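PDB 4HBS: putative hydrolase from Bacteroides ovatus, which is of unknown substrate but probably acts as a glycoside hydrolase, built as a five-bladed beta-propeller related to the beta-fructosidases. Local coordinates for residues 242-248 with 283-289. Residues are numbered along the deposited sequence; the frame is centred on the assembly and turned at random.
Sequences SNYKVAV and AENSTII
The type I' turn S242 to K245, which joins strands 236-242 and 245-251 into a beta hairpin in one blade of the five-bladed beta-propeller, is covered by the end of helix 280-285 and the chain leading to the next blade. E284 reaches the turn through an extended side chain: its OE2 accepts a hydrogen bond from S242 OG at 2.9 Å, met on the anti side and 34° out of the carboxylate plane. With chi1 at -169°, the S242 hydroxyl swings away from the backbone N and onto the carboxylate. K245 lays its CD against E284 CB at 3.8 Å and bends so that NZ bonds N243 O within the turn, leaving NZ 4.3 Å from E284 OE1, too far for a salt bridge, though the opposite charges probably still attract. An alanine at E284 removes the carboxylate, which would probably leave S242 OG without this acceptor and K245 NZ without the nearby negative charge. I288 N donates to V246 O at 2.7 Å, nearly in line with the carbonyl (168°), while V246 N bonds T287 OG1 weakly. The V246 methyls divide between two isoleucines, CG1 meeting I288 and CG2 meeting I289. V248 CG1 packs 3.8 Å from I288 CG2.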
# COMPACT_ATOMS: atom_id res chain seq x y z
N SER A 242 -3.25 -3.25 -15.55
CA SER A 242 -2.49 -2.90 -16.75
C SER A 242 -3.40 -1.97 -17.56
O SER A 242 -4.46 -2.41 -17.98
CB SER A 242 -2.11 -4.15 -17.54
OG SER A 242 -1.16 -3.86 -18.56
N ASN A 243 -3.05 -0.67 -17.68
CA ASN A 243 -3.90 0.33 -18.36
C ASN A 243 -5.30 0.37 -17.72
O ASN A 243 -6.33 0.32 -18.41
CB ASN A 243 -3.97 0.11 -19.87
CG ASN A 243 -2.75 0.60 -20.57
OD1 ASN A 243 -2.77 1.68 -21.17
ND2 ASN A 243 -1.67 -0.16 -20.49
N TYR A 244 -5.32 0.41 -16.37
CA TYR A 244 -6.51 0.48 -15.52
C TYR A 244 -7.51 -0.69 -15.72
O TYR A 244 -8.68 -0.55 -15.37
CB TYR A 244 -7.20 1.83 -15.71
CG TYR A 244 -6.27 3.00 -15.45
CD1 TYR A 244 -5.96 3.40 -14.16
CD2 TYR A 244 -5.65 3.66 -16.51
CE1 TYR A 244 -5.08 4.45 -13.92
CE2 TYR A 244 -4.78 4.72 -16.28
CZ TYR A 244 -4.46 5.09 -14.98
OH TYR A 244 -3.62 6.16 -14.74
N LYS A 245 -7.03 -1.86 -16.19
CA LYS A 245 -7.84 -3.08 -16.34
C LYS A 245 -7.36 -4.01 -15.27
O LYS A 245 -6.16 -4.18 -15.16
CB LYS A 245 -7.69 -3.68 -17.74
CG LYS A 245 -8.54 -2.95 -18.77
CD LYS A 245 -7.94 -2.92 -20.16
CE LYS A 245 -8.45 -1.76 -20.97
NZ LYS A 245 -7.69 -0.50 -20.70
N VAL A 246 -8.28 -4.56 -14.44
CA VAL A 246 -7.92 -5.41 -13.29
C VAL A 246 -7.91 -6.87 -13.67
O VAL A 246 -8.97 -7.40 -14.00
CB VAL A 246 -8.88 -5.19 -12.09
CG1 VAL A 246 -8.45 -6.02 -10.89
CG2 VAL A 246 -8.98 -3.72 -11.73
N ALA A 247 -6.74 -7.53 -13.60
CA ALA A 247 -6.60 -8.97 -13.88
C ALA A 247 -6.30 -9.70 -12.57
O ALA A 247 -5.81 -9.08 -11.63
CB ALA A 247 -5.48 -9.19 -14.88
N VAL A 248 -6.59 -10.99 -12.50
CA VAL A 248 -6.39 -11.78 -11.28
C VAL A 248 -5.69 -13.14 -11.57
O VAL A 248 -5.88 -13.76 -12.62
CB VAL A 248 -7.75 -12.00 -10.55
CG1 VAL A 248 -8.72 -12.82 -11.39
CG2 VAL A 248 -7.55 -12.64 -9.17
N ALA A 283 -3.93 -10.28 -20.65
CA ALA A 283 -4.34 -9.93 -19.28
C ALA A 283 -5.35 -8.75 -19.31
O ALA A 283 -6.30 -8.76 -18.53
CB ALA A 283 -3.12 -9.58 -18.44
N GLU A 284 -5.18 -7.78 -20.24
CA GLU A 284 -6.09 -6.63 -20.37
C GLU A 284 -7.47 -7.05 -20.94
O GLU A 284 -8.49 -6.48 -20.53
CB GLU A 284 -5.45 -5.55 -21.24
CG GLU A 284 -4.31 -4.85 -20.53
CD GLU A 284 -3.68 -3.69 -21.27
OE1 GLU A 284 -4.43 -2.95 -21.94
OE2 GLU A 284 -2.46 -3.48 -21.11
N ASN A 285 -7.51 -8.07 -21.84
CA ASN A 285 -8.79 -8.59 -22.37
C ASN A 285 -9.58 -9.35 -21.27
O ASN A 285 -10.79 -9.52 -21.40
CB ASN A 285 -8.56 -9.55 -23.57
CG ASN A 285 -7.91 -8.91 -24.77
OD1 ASN A 285 -8.13 -7.73 -25.08
ND2 ASN A 285 -7.09 -9.68 -25.49
N SER A 286 -8.86 -9.81 -20.21
CA SER A 286 -9.39 -10.56 -19.07
C SER A 286 -9.68 -9.66 -17.84
O SER A 286 -9.50 -10.11 -16.70
CB SER A 286 -8.37 -11.62 -18.67
OG SER A 286 -7.81 -12.22 -19.82
N THR A 287 -10.08 -8.39 -18.06
CA THR A 287 -10.40 -7.47 -16.96
C THR A 287 -11.55 -8.06 -16.11
O THR A 287 -12.52 -8.58 -16.68
CB THR A 287 -10.75 -6.06 -17.49
OG1 THR A 287 -10.88 -5.19 -16.37
CG2 THR A 287 -12.03 -6.01 -18.32
N ILE A 288 -11.44 -8.03 -14.76
CA ILE A 288 -12.48 -8.57 -13.88
C ILE A 288 -13.41 -7.46 -13.35
O ILE A 288 -14.31 -7.77 -12.58
CB ILE A 288 -11.92 -9.48 -12.74
CG1 ILE A 288 -11.08 -8.72 -11.69
CG2 ILE A 288 -11.12 -10.64 -13.35
CD1 ILE A 288 -10.92 -9.45 -10.43
N ILE A 289 -13.25 -6.20 -13.80
CA ILE A 289 -14.14 -5.06 -13.47
C ILE A 289 -14.90 -4.74 -14.77
O ILE A 289 -14.55 -5.32 -15.80
CB ILE A 289 -13.34 -3.84 -12.92
CG1 ILE A 289 -12.18 -3.41 -13.86
CG2 ILE A 289 -12.81 -4.17 -11.55
CD1 ILE A 289 -11.65 -2.06 -13.61